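Local coordinates for glycerol uptake operon antiterminator-related protein (Thermotoga maritima, PDB 1VKF) that is of unknown function but is probably related to the antiterminators that control glycerol uptake operons, at residues Ser40-Leu45 / Asn67-Gly72; Val61-Val66 / Glu74-Val79; Phe109-Ser114 / Val132-Gly137; Val152-Leu157 / Lys169-Ile174. All coordinates share one frame; numbering follows the deposited sequence. Where two conformers were deposited one is given.

Contact 1 (Ser40-Leu45 / Asn67-Gly72); sequences SDILNL and NGLGEG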
loop_
_atom_site.group_PDB
_atom_site.type_symbol
_atom_site.label_atom_id
_atom_site.label_comp_id
_atom_site.label_asym_id
_atom_site.label_seq_id
_atom_site.Cartn_x
_atom_site.Cartn_y
_atom_site.Cartn_z
ATOM N N SER A 40 10.958 -3.619 6.531
ATOM C CA SER A 40 11.211 -4.504 7.647
ATOM C C SER A 40 12.368 -5.399 7.226
ATOM O O SER A 40 13.090 -5.089 6.273
ATOM C CB SER A 40 9.921 -5.333 8.015
ATOM O OG SER A 40 10.132 -6.165 9.161
ATOM N N ASP A 41 12.493 -6.539 7.879
ATOM C CA ASP A 41 13.492 -7.558 7.485
ATOM C C ASP A 41 12.943 -8.930 7.880
ATOM O O ASP A 41 12.048 -9.052 8.718
ATOM C CB ASP A 41 14.907 -7.248 7.999
ATOM C CG ASP A 41 15.070 -7.384 9.497
ATOM O OD1 ASP A 41 14.939 -8.493 10.046
ATOM O OD2 ASP A 41 15.367 -6.407 10.166
ATOM N N ILE A 42 13.543 -9.944 7.297
ATOM C CA ILE A 42 13.027 -11.271 7.408
ATOM C C ILE A 42 13.136 -11.838 8.830
ATOM O O ILE A 42 12.304 -12.663 9.230
ATOM C CB ILE A 42 13.746 -12.147 6.362
ATOM C CG1 ILE A 42 12.974 -13.418 6.131
ATOM C CG2 ILE A 42 15.167 -12.464 6.806
ATOM C CD1 ILE A 42 13.528 -14.207 4.935
ATOM N N LEU A 43 14.092 -11.339 9.603
ATOM C CA LEU A 43 14.362 -11.845 10.946
ATOM C C LEU A 43 13.339 -11.225 11.876
ATOM O O LEU A 43 13.063 -11.817 12.913
ATOM C CB LEU A 43 15.773 -11.433 11.383
ATOM C CG LEU A 43 16.915 -12.009 10.483
ATOM C CD1 LEU A 43 18.313 -11.467 10.876
ATOM C CD2 LEU A 43 16.881 -13.462 10.660
ATOM N N ASN A 44 12.902 -10.021 11.568
ATOM C CA ASN A 44 12.104 -9.274 12.556
ATOM C C ASN A 44 10.683 -8.966 12.165
ATOM O O ASN A 44 9.962 -8.335 12.989
ATOM C CB ASN A 44 12.811 -7.986 12.934
ATOM C CG ASN A 44 14.121 -8.208 13.727
ATOM O OD1 ASN A 44 14.105 -8.370 14.928
ATOM N ND2 ASN A 44 15.219 -8.239 13.034
ATOM N N LEU A 45 10.242 -9.400 10.967
ATOM C CA LEU A 45 8.966 -9.003 10.433
ATOM C C LEU A 45 7.849 -9.474 11.376
ATOM O O LEU A 45 6.900 -8.738 11.667
ATOM C CB LEU A 45 8.760 -9.616 9.068
ATOM C CG LEU A 45 7.401 -9.349 8.424
ATOM C CD1 LEU A 45 7.110 -7.912 8.180
ATOM C CD2 LEU A 45 7.259 -10.194 7.157
ATOM N N ASN A 67 13.910 -6.599 3.923
ATOM C CA ASN A 67 15.297 -6.977 3.714
ATOM C C ASN A 67 15.510 -8.456 3.984
ATOM O O ASN A 67 15.121 -8.976 5.037
ATOM C CB ASN A 67 16.215 -6.215 4.596
ATOM C CG ASN A 67 16.440 -4.762 4.132
ATOM O OD1 ASN A 67 16.075 -4.383 3.037
ATOM N ND2 ASN A 67 17.098 -3.991 4.966
ATOM N N GLY A 68 16.167 -9.132 3.037
ATOM C CA GLY A 68 16.335 -10.571 3.135
ATOM C C GLY A 68 15.281 -11.437 2.449
ATOM O O GLY A 68 15.536 -12.626 2.305
ATOM N N LEU A 69 14.110 -10.894 2.088
ATOM C CA LEU A 69 13.037 -11.613 1.461
ATOM C C LEU A 69 13.214 -11.549 -0.047
ATOM O O LEU A 69 13.579 -10.482 -0.611
ATOM C CB LEU A 69 11.640 -11.010 1.839
ATOM C CG LEU A 69 10.383 -11.830 1.572
ATOM C CD1 LEU A 69 10.366 -13.086 2.292
ATOM C CD2 LEU A 69 9.169 -10.977 1.941
ATOM N N GLY A 70 12.825 -12.632 -0.698
ATOM C CA GLY A 70 12.805 -12.710 -2.164
ATOM C C GLY A 70 11.391 -12.520 -2.738
ATOM O O GLY A 70 10.501 -11.929 -2.138
ATOM N N GLU A 71 11.179 -13.048 -3.917
ATOM C CA GLU A 71 9.910 -12.844 -4.586
ATOM C C GLU A 71 9.240 -14.182 -4.728
ATOM O O GLU A 71 9.888 -15.234 -4.633
ATOM C CB GLU A 71 10.106 -12.118 -5.925
ATOM C CG GLU A 71 10.892 -12.832 -6.980
ATOM C CD GLU A 71 11.084 -11.961 -8.232
ATOM O OE1 GLU A 71 11.043 -10.714 -8.114
ATOM O OE2 GLU A 71 11.264 -12.523 -9.321
ATOM N N GLY A 72 7.944 -14.138 -4.973
ATOM C CA GLY A 72 7.202 -15.326 -5.316
ATOM C C GLY A 72 6.422 -15.970 -4.196
ATOM O O GLY A 72 6.257 -15.398 -3.139
#
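Asp41 and Asn67 sit side by side on neighbouring parallel strand ends, their CB atoms on the same face of the sheet and 3.8 Å apart. Beyond CB the two part. The CG of Asp41 lies between its backbone N and carbonyl carbon (chi1 70°), and the carboxylate turns over the residues that follow. There Asp41 OD1 accepts the side-chain amide of Asn44 through its syn lone pair, with Asn44 ND2 at 3.0 Å and the oxygen close to the amide plane; the backbone N atoms of Leu43 and Asn44 add weak bonds to the same oxygen. This grip ties the carboxylate to the turn that leads into helix 45-54.

The backbone of Asn67 bridges the other strand on both sides of Asp41. Asn67 N donates to Ser40 O at 2.9 Å, while Asn67 O receives Ile42 N at 2.9 Å. Asp41 CA also approaches Asn67 O.

Ile42 lies across the glycine that follows Asn67. In the conformer described, CG1 is anti to the backbone N (chi1 -163°), and Ile42 CD1 lies 3.7 Å from Gly68 O and 4.3 Å from Leu69 CD1. Gly68 has a positive phi (93°), which suits glycine. Ile42 and Leu69 both continue onto helix 73-82, touching Phe78 and Ala75 respectively. The contact joins the C-terminal end of strand 34-41 to the loop between strand 66-67 and helix 73-82, on the side of the TIM barrel where strands lead into helices.

Contact 2 (Val61-Val66 / Glu74-Val79); sequences VDMDFV and EAILFV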
loop_
_atom_site.group_PDB
_atom_site.type_symbol
_atom_site.label_atom_id
_atom_site.label_comp_id
_atom_site.label_asym_id
_atom_site.label_seq_id
_atom_site.Cartn_x
_atom_site.Cartn_y
_atom_site.Cartn_z
ATOM N N VAL A 61 1.976 -5.312 4.179
ATOM C CA VAL A 61 3.415 -5.253 4.200
ATOM C C VAL A 61 3.923 -5.076 2.773
ATOM O O VAL A 61 3.538 -5.824 1.890
ATOM C CB VAL A 61 4.024 -6.564 4.737
ATOM C CG1 VAL A 61 5.532 -6.570 4.621
ATOM C CG2 VAL A 61 3.621 -6.713 6.183
ATOM N N ASP A 62 4.801 -4.121 2.556
ATOM C CA ASP A 62 5.475 -3.990 1.246
ATOM C C ASP A 62 6.573 -5.031 1.171
ATOM O O ASP A 62 7.658 -4.860 1.714
ATOM C CB ASP A 62 6.086 -2.609 1.050
ATOM C CG ASP A 62 6.653 -2.437 -0.352
ATOM O OD1 ASP A 62 6.946 -3.449 -1.007
ATOM O OD2 ASP A 62 6.848 -1.318 -0.881
HETATM N N MSE A 63 6.244 -6.146 0.566
HETATM C CA MSE A 63 7.088 -7.318 0.545
HETATM C C MSE A 63 8.374 -7.036 -0.246
HETATM O O MSE A 63 9.429 -7.639 0.002
HETATM C CB MSE A 63 6.319 -8.527 0.069
HETATM C CG MSE A 63 5.979 -8.466 -1.362
HETATM SE SE MSE A 63 5.062 -10.084 -1.954
HETATM C CE MSE A 63 6.687 -11.306 -2.008
ATOM N N ASP A 64 8.331 -6.024 -1.116
ATOM C CA ASP A 64 9.520 -5.702 -1.894
ATOM C C ASP A 64 10.611 -5.040 -1.078
ATOM O O ASP A 64 11.748 -4.955 -1.555
ATOM C CB ASP A 64 9.175 -4.723 -3.026
ATOM C CG ASP A 64 8.099 -5.198 -3.954
ATOM O OD1 ASP A 64 7.785 -6.404 -4.061
ATOM O OD2 ASP A 64 7.529 -4.354 -4.712
ATOM N N PHE A 65 10.293 -4.569 0.131
ATOM C CA PHE A 65 11.264 -3.870 0.965
ATOM C C PHE A 65 11.520 -4.555 2.318
ATOM O O PHE A 65 12.070 -3.943 3.240
ATOM C CB PHE A 65 10.846 -2.399 1.097
ATOM C CG PHE A 65 10.982 -1.631 -0.199
ATOM C CD1 PHE A 65 12.160 -0.964 -0.514
ATOM C CD2 PHE A 65 9.969 -1.654 -1.135
ATOM C CE1 PHE A 65 12.286 -0.285 -1.738
ATOM C CE2 PHE A 65 10.070 -0.994 -2.334
ATOM C CZ PHE A 65 11.244 -0.305 -2.647
ATOM N N VAL A 66 11.174 -5.847 2.411
ATOM C CA VAL A 66 11.504 -6.659 3.587
ATOM C C VAL A 66 12.914 -7.200 3.284
ATOM O O VAL A 66 13.089 -8.058 2.373
ATOM C CB VAL A 66 10.516 -7.825 3.777
ATOM C CG1 VAL A 66 10.931 -8.706 4.929
ATOM C CG2 VAL A 66 9.067 -7.333 3.965
ATOM N N GLU A 74 6.508 -18.602 -2.067
ATOM C CA GLU A 74 7.062 -18.865 -0.746
ATOM C C GLU A 74 7.299 -17.586 0.075
ATOM O O GLU A 74 6.953 -17.553 1.258
ATOM C CB GLU A 74 8.346 -19.710 -0.831
ATOM C CG GLU A 74 8.191 -21.046 -1.535
ATOM C CD GLU A 74 8.298 -21.017 -3.057
ATOM O OE1 GLU A 74 8.372 -19.928 -3.687
ATOM O OE2 GLU A 74 8.268 -22.125 -3.646
ATOM N N ALA A 75 7.789 -16.524 -0.567
ATOM C CA ALA A 75 7.922 -15.229 0.086
ATOM C C ALA A 75 6.588 -14.670 0.551
ATOM O O ALA A 75 6.447 -14.193 1.682
ATOM C CB ALA A 75 8.632 -14.236 -0.799
ATOM N N ILE A 76 5.575 -14.771 -0.303
ATOM C CA ILE A 76 4.243 -14.254 0.060
ATOM C C ILE A 76 3.648 -15.038 1.237
ATOM O O ILE A 76 3.119 -14.432 2.196
ATOM C CB ILE A 76 3.275 -14.316 -1.143
ATOM C CG1 ILE A 76 3.674 -13.374 -2.275
ATOM C CG2 ILE A 76 1.861 -14.038 -0.682
ATOM C CD1 ILE A 76 3.172 -13.825 -3.630
ATOM N N LEU A 77 3.783 -16.372 1.203
ATOM C CA LEU A 77 3.339 -17.242 2.301
ATOM C C LEU A 77 4.118 -16.970 3.590
ATOM O O LEU A 77 3.517 -17.040 4.660
ATOM C CB LEU A 77 3.423 -18.735 1.964
ATOM C CG LEU A 77 2.450 -19.120 0.861
ATOM C CD1 LEU A 77 2.662 -20.573 0.463
ATOM C CD2 LEU A 77 1.017 -18.816 1.274
ATOM N N PHE A 78 5.419 -16.594 3.541
ATOM C CA PHE A 78 6.156 -16.210 4.687
ATOM C C PHE A 78 5.618 -14.950 5.339
ATOM O O PHE A 78 5.485 -14.889 6.563
ATOM C CB PHE A 78 7.630 -15.977 4.281
ATOM C CG PHE A 78 8.529 -15.585 5.391
ATOM C CD1 PHE A 78 8.642 -14.262 5.697
ATOM C CD2 PHE A 78 9.208 -16.551 6.113
ATOM C CE1 PHE A 78 9.493 -13.846 6.742
ATOM C CE2 PHE A 78 10.076 -16.167 7.147
ATOM C CZ PHE A 78 10.191 -14.813 7.463
ATOM N N VAL A 79 5.268 -13.970 4.509
ATOM C CA VAL A 79 4.740 -12.733 5.008
ATOM C C VAL A 79 3.331 -13.009 5.650
ATOM O O VAL A 79 3.018 -12.435 6.702
ATOM C CB VAL A 79 4.686 -11.673 3.861
ATOM C CG1 VAL A 79 3.927 -10.463 4.319
ATOM C CG2 VAL A 79 6.113 -11.319 3.469
#
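The strand 58-62 ends in a short 3-10 turn at Met63-Asp64, and helix 73-82 packs beside it with no backbone bond between them, the closest CA atoms, those of Met63 and Val79, lying 7.4 Å apart. This is the strand-to-helix layer of the TIM barrel, built from apolar side chains that are all buried.

Val61 and Val79 reach toward each other tip to tip, with Val61 CB 3.9 Å from Val79 CG1. Leu45 and Leu49 of helix 45-54 also touch Val61, so Val61 meets two helices.

Met63, a selenomethionine, reaches the helix further toward its N-terminal end. After an extended chi2 its chain bends at chi3 (-75°), which swings CE toward the helix. Ile76 lies obliquely across this bend. The residues flanking Met63 make polar bonds of their own: Asp62 OD1 accepts Asp64 N at 2.9 Å in an Asx turn, while the carboxylate of Asp64 bonds to Thr89 and Ile90.

The selenium and the methyl group share one patch of helix: Met63 SE stands 3.6 Å from Ile76 CG1, and Met63 CE touches both that carbon and Ala75 CB, each at 3.7 Å.

Contact 3 (Phe109-Ser114 / Val132-Gly137); sequences FFALDS and VEVLPG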
loop_
_atom_site.group_PDB
_atom_site.type_symbol
_atom_site.label_atom_id
_atom_site.label_comp_id
_atom_site.label_asym_id
_atom_site.label_seq_id
_atom_site.Cartn_x
_atom_site.Cartn_y
_atom_site.Cartn_z
ATOM N N PHE A 109 1.734 1.461 -8.627
ATOM C CA PHE A 109 1.576 1.995 -9.969
ATOM C C PHE A 109 2.339 3.340 -9.961
ATOM O O PHE A 109 1.960 4.281 -9.259
ATOM C CB PHE A 109 0.074 2.150 -10.207
ATOM C CG PHE A 109 -0.335 2.678 -11.561
ATOM C CD1 PHE A 109 0.501 3.426 -12.360
ATOM C CD2 PHE A 109 -1.589 2.372 -12.042
ATOM C CE1 PHE A 109 0.084 3.865 -13.599
ATOM C CE2 PHE A 109 -2.015 2.806 -13.298
ATOM C CZ PHE A 109 -1.180 3.557 -14.060
ATOM N N PHE A 110 3.452 3.423 -10.720
ATOM C CA PHE A 110 4.247 4.624 -10.779
ATOM C C PHE A 110 3.721 5.449 -11.997
ATOM O O PHE A 110 4.022 5.124 -13.165
ATOM C CB PHE A 110 5.723 4.272 -11.013
ATOM C CG PHE A 110 6.396 3.526 -9.881
ATOM C CD1 PHE A 110 5.900 3.535 -8.581
ATOM C CD2 PHE A 110 7.599 2.851 -10.128
ATOM C CE1 PHE A 110 6.572 2.849 -7.559
ATOM C CE2 PHE A 110 8.253 2.171 -9.098
ATOM C CZ PHE A 110 7.732 2.169 -7.835
ATOM N N ALA A 111 2.947 6.492 -11.719
ATOM C CA ALA A 111 2.237 7.267 -12.755
ATOM C C ALA A 111 3.134 8.437 -13.217
ATOM O O ALA A 111 2.966 9.607 -12.820
ATOM C CB ALA A 111 0.883 7.716 -12.235
ATOM N N LEU A 112 4.122 8.076 -14.054
ATOM C CA LEU A 112 5.210 8.964 -14.399
ATOM C C LEU A 112 4.925 9.802 -15.657
ATOM O O LEU A 112 5.355 10.934 -15.731
ATOM C CB LEU A 112 6.487 8.137 -14.577
ATOM C CG LEU A 112 7.035 7.525 -13.265
ATOM C CD1 LEU A 112 8.017 6.395 -13.535
ATOM C CD2 LEU A 112 7.647 8.645 -12.455
ATOM N N ASP A 113 4.219 9.222 -16.620
ATOM C CA ASP A 113 3.899 9.894 -17.846
ATOM C C ASP A 113 2.758 9.157 -18.512
ATOM O O ASP A 113 2.289 8.165 -17.995
ATOM C CB ASP A 113 5.145 10.024 -18.731
ATOM C CG ASP A 113 5.827 8.739 -19.049
ATOM O OD1 ASP A 113 5.174 7.695 -19.285
ATOM O OD2 ASP A 113 7.085 8.734 -19.204
ATOM N N SER A 114 2.281 9.671 -19.621
ATOM C CA SER A 114 1.098 9.120 -20.267
ATOM C C SER A 114 1.260 7.675 -20.679
ATOM O O SER A 114 0.321 6.880 -20.567
ATOM C CB SER A 114 0.714 9.965 -21.486
ATOM O OG SER A 114 1.736 9.867 -22.478
ATOM N N VAL A 132 -5.229 -0.427 -6.232
ATOM C CA VAL A 132 -3.993 0.071 -6.794
ATOM C C VAL A 132 -3.506 1.251 -5.949
ATOM O O VAL A 132 -4.320 2.090 -5.579
ATOM C CB VAL A 132 -4.204 0.593 -8.259
ATOM C CG1 VAL A 132 -2.894 1.039 -8.812
ATOM C CG2 VAL A 132 -4.803 -0.464 -9.140
ATOM N N GLU A 133 -2.214 1.305 -5.666
ATOM C CA GLU A 133 -1.562 2.460 -5.052
ATOM C C GLU A 133 -0.808 3.249 -6.105
ATOM O O GLU A 133 0.148 2.757 -6.704
ATOM C CB GLU A 133 -0.644 2.049 -3.917
ATOM C CG GLU A 133 -0.025 3.241 -3.152
ATOM C CD GLU A 133 0.894 2.785 -2.043
ATOM O OE1 GLU A 133 1.918 2.179 -2.368
ATOM O OE2 GLU A 133 0.589 3.081 -0.881
ATOM N N VAL A 134 -1.247 4.471 -6.307
ATOM C CA VAL A 134 -0.676 5.343 -7.355
ATOM C C VAL A 134 0.249 6.356 -6.733
ATOM O O VAL A 134 -0.130 7.093 -5.822
ATOM C CB VAL A 134 -1.756 6.051 -8.142
ATOM C CG1 VAL A 134 -1.123 7.020 -9.143
ATOM C CG2 VAL A 134 -2.677 5.042 -8.825
ATOM N N LEU A 135 1.461 6.432 -7.278
ATOM C CA LEU A 135 2.477 7.379 -6.846
ATOM C C LEU A 135 2.970 8.240 -8.034
ATOM O O LEU A 135 3.042 7.725 -9.157
ATOM C CB LEU A 135 3.678 6.668 -6.247
ATOM C CG LEU A 135 3.416 5.686 -5.082
ATOM C CD1 LEU A 135 3.272 4.292 -5.563
ATOM C CD2 LEU A 135 4.591 5.835 -4.113
ATOM N N PRO A 136 3.302 9.510 -7.798
ATOM C CA PRO A 136 3.075 10.216 -6.523
ATOM C C PRO A 136 1.594 10.602 -6.378
ATOM O O PRO A 136 0.765 10.460 -7.303
ATOM C CB PRO A 136 3.929 11.473 -6.666
ATOM C CG PRO A 136 3.881 11.770 -8.190
ATOM C CD PRO A 136 3.858 10.418 -8.812
ATOM N N GLY A 137 1.216 11.101 -5.208
ATOM C CA GLY A 137 -0.169 11.305 -4.900
ATOM C C GLY A 137 -0.905 12.342 -5.759
ATOM O O GLY A 137 -2.089 12.166 -6.032
#
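Strands 105-110 and 131-135 are the two parallel strands of a beta-alpha-beta unit whose connecting helix is 114-127, and their C-terminal ends meet here in the wall of the TIM barrel. The backbone of Phe109 opens the ladder with a weak bond from Phe109 N to Glu133 O. Two straighter ones follow: Leu135 N donates to Phe109 O at 3.0 Å, and Ala111 N to Leu135 O at 2.8 Å. Ala111 forms the centre of an inverse gamma turn as its chain leaves the sheet, and a cis peptide bond before Pro136 follows directly on the end of the other strand.

Phe109 and Val134 share the face of the sheet that looks toward the helices. The CG of Phe109 is anti to the backbone N (chi1 -179°); the ring leads away from the neighbouring strand, yet Val132 CG1 fits against its edge in the ring plane, 3.5 Å from Phe109 CB and 3.7 Å from Phe109 CD2. One step on, Ala111 CB rests 3.8 Å from Val134 CG1. Val143 of helix 140-144 touches Phe109, Ala111 and Val134, and Ile124 of helix 114-127 touches both Phe109 and Val132.

Phe110 and Leu135 occupy the other face. They run side by side and point the same way, with Leu135 CD1 at the edge of the aromatic ring, 4.1 Å from Phe110 CD1. The chemistry is thus divided: apolar groups pack on the helix side, while the other face carries both apolar residues and the Glu133-Arg108 salt bridge; a citrate bound near Glu133, probably from the crystallisation liquor, may mark a pocket, but its relevance is uncertain.

Contact 4 (Val152-Leu157 / Lys169-Ile174); sequences VIAAGL and KHVSAI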
loop_
_atom_site.group_PDB
_atom_site.type_symbol
_atom_site.label_atom_id
_atom_site.label_comp_id
_atom_site.label_asym_id
_atom_site.label_seq_id
_atom_site.Cartn_x
_atom_site.Cartn_y
_atom_site.Cartn_z
ATOM N N VAL A 152 -8.387 3.321 -5.629
ATOM C CA VAL A 152 -7.072 3.935 -5.718
ATOM C C VAL A 152 -6.649 4.508 -4.350
ATOM O O VAL A 152 -7.398 5.231 -3.694
ATOM C CB VAL A 152 -7.028 5.036 -6.810
ATOM C CG1 VAL A 152 -5.664 5.757 -6.810
ATOM C CG2 VAL A 152 -7.336 4.432 -8.175
ATOM N N ILE A 153 -5.447 4.144 -3.926
ATOM C CA ILE A 153 -4.786 4.754 -2.799
ATOM C C ILE A 153 -3.680 5.615 -3.355
ATOM O O ILE A 153 -2.836 5.152 -4.134
ATOM C CB ILE A 153 -4.196 3.673 -1.901
ATOM C CG1 ILE A 153 -5.274 2.756 -1.370
ATOM C CG2 ILE A 153 -3.375 4.322 -0.748
ATOM C CD1 ILE A 153 -4.756 1.428 -0.907
ATOM N N ALA A 154 -3.680 6.875 -2.970
ATOM C CA ALA A 154 -2.640 7.783 -3.368
ATOM C C ALA A 154 -1.490 7.701 -2.410
ATOM O O ALA A 154 -1.685 7.574 -1.225
ATOM C CB ALA A 154 -3.167 9.182 -3.399
ATOM N N ALA A 155 -0.280 7.783 -2.926
ATOM C CA ALA A 155 0.883 7.899 -2.035
ATOM C C ALA A 155 2.017 8.648 -2.661
ATOM O O ALA A 155 2.275 8.534 -3.863
ATOM C CB ALA A 155 1.351 6.446 -1.626
ATOM N N GLY A 156 2.785 9.339 -1.816
ATOM C CA GLY A 156 4.010 9.983 -2.258
ATOM C C GLY A 156 3.934 11.471 -2.445
ATOM O O GLY A 156 3.121 11.974 -3.207
ATOM N N LEU A 157 4.766 12.200 -1.705
ATOM C CA LEU A 157 4.910 13.649 -1.809
ATOM C C LEU A 157 3.607 14.432 -1.515
ATOM O O LEU A 157 3.411 15.522 -2.030
ATOM C CB LEU A 157 5.500 14.059 -3.156
ATOM C CG LEU A 157 6.837 13.419 -3.530
ATOM C CD1 LEU A 157 7.331 13.830 -4.943
ATOM C CD2 LEU A 157 7.903 13.797 -2.505
ATOM N N LYS A 169 -10.960 13.847 -2.489
ATOM C CA LYS A 169 -12.222 14.037 -3.215
ATOM C C LYS A 169 -12.336 13.081 -4.361
ATOM O O LYS A 169 -13.425 12.842 -4.816
ATOM C CB LYS A 169 -12.346 15.468 -3.708
ATOM C CG LYS A 169 -12.484 16.430 -2.552
ATOM C CD LYS A 169 -12.673 17.840 -3.040
ATOM C CE LYS A 169 -13.066 18.746 -1.909
ATOM N NZ LYS A 169 -13.660 19.993 -2.447
ATOM N N HIS A 170 -11.200 12.526 -4.820
ATOM C CA HIS A 170 -11.147 11.731 -6.062
ATOM C C HIS A 170 -10.679 10.292 -5.925
ATOM O O HIS A 170 -10.865 9.502 -6.865
ATOM C CB HIS A 170 -10.220 12.405 -7.068
ATOM C CG HIS A 170 -10.468 13.862 -7.222
ATOM N ND1 HIS A 170 -11.631 14.363 -7.774
ATOM C CD2 HIS A 170 -9.730 14.936 -6.853
ATOM C CE1 HIS A 170 -11.593 15.685 -7.749
ATOM N NE2 HIS A 170 -10.455 16.059 -7.192
ATOM N N VAL A 171 -10.015 9.984 -4.804
ATOM C CA VAL A 171 -9.462 8.656 -4.568
ATOM C C VAL A 171 -9.914 8.216 -3.164
ATOM O O VAL A 171 -10.323 9.041 -2.362
ATOM C CB VAL A 171 -7.912 8.620 -4.717
ATOM C CG1 VAL A 171 -7.456 9.234 -6.055
ATOM C CG2 VAL A 171 -7.215 9.314 -3.572
ATOM N N SER A 172 -9.821 6.930 -2.877
ATOM C CA SER A 172 -10.363 6.402 -1.633
ATOM C C SER A 172 -9.539 6.787 -0.436
ATOM O O SER A 172 -10.096 7.115 0.606
ATOM C CB SER A 172 -10.447 4.890 -1.687
ATOM O OG SER A 172 -11.422 4.526 -2.630
ATOM N N ALA A 173 -8.224 6.723 -0.593
ATOM C CA ALA A 173 -7.320 6.877 0.551
ATOM C C ALA A 173 -5.967 7.430 0.168
ATOM O O ALA A 173 -5.600 7.456 -0.979
ATOM C CB ALA A 173 -7.156 5.520 1.200
ATOM N N ILE A 174 -5.210 7.866 1.163
ATOM C CA ILE A 174 -3.822 8.255 1.009
ATOM C C ILE A 174 -2.958 7.560 2.056
ATOM O O ILE A 174 -3.283 7.601 3.229
ATOM C CB ILE A 174 -3.655 9.785 1.272
ATOM C CG1 ILE A 174 -4.422 10.616 0.246
ATOM C CG2 ILE A 174 -2.194 10.150 1.307
ATOM C CD1 ILE A 174 -4.535 12.095 0.613
HETATM O O HOH W 1 -10.622 4.992 -5.213
#
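Val152 meets Ser172 by a backbone bond and through a water, and Val171 through side chains. Among the hydrogen bonds, Ser172 N donates to Val152 O at 3.1 Å, and Ala154 N donates to Ala173 O at 2.8 Å. Parallel bridges pair Ile153 with Ala173 and Ala154 with Ile174. Two CA-H...O contacts supplement them: Ile153 CA faces Ala173 O, and Ile174 CA approaches Ala154 O.

A water extends the backbone link at the start of the strand. It accepts from Val152 N at 2.8 Å and lies 2.7 Å from Ser172 OG. With OG beside its own backbone N (chi1 -68°), Ser172 can share this water with Val152 N of the neighbouring strand.

The apolar contacts divide between the two faces of the sheet. On the face of Ala154 and Ile174, Val171 spreads its methyl groups over two residues: its CG1 meets Val152 CG1 at 4.0 Å, the two side chains crossing at a slant, and its CG2 reaches Ala154 CB at 4.1 Å. Ile174 CG1 touches the same alanine methyl, also at 4.1 Å, so Ala154 CB has a branched side chain's carbon from each of two residues against it. On the other face, Ile153 CG1 lies 4.2 Å from Ala173 CB.

Strands 151-155 and 173-176 belong to one beta-alpha-beta unit of the barrel, connected through helix 161-167, whose Ile167 touches both Ala154 and Ile174. Ala140 of helix 140-144 covers Ala154 and Val171, while strand 131-135 flanks Val152 and Ile153 along the sheet.

In the fold
All four contacts reach one curled parallel sheet, the barrel wall; contacts 1 and 2 alternate along the chain, and contacts 3 and 4 follow in series. Contacts 1 and 2 have centres about 6 Å apart and touch through Ile42 and Phe78 and through Leu69 and Val79, linking the loops after strands 34-41 and 66-67 to helix 73-82. Contacts 3 and 4, with centres about 10 Å apart, share neighbouring strands 131-135 and 151-155. Contacts 1 and 4 lie on opposite sides of the chain's centre, about 27 Å apart between centres. The two clusters are separated by strand 86-89 on one route round the barrel and by strand 16-21 on the other.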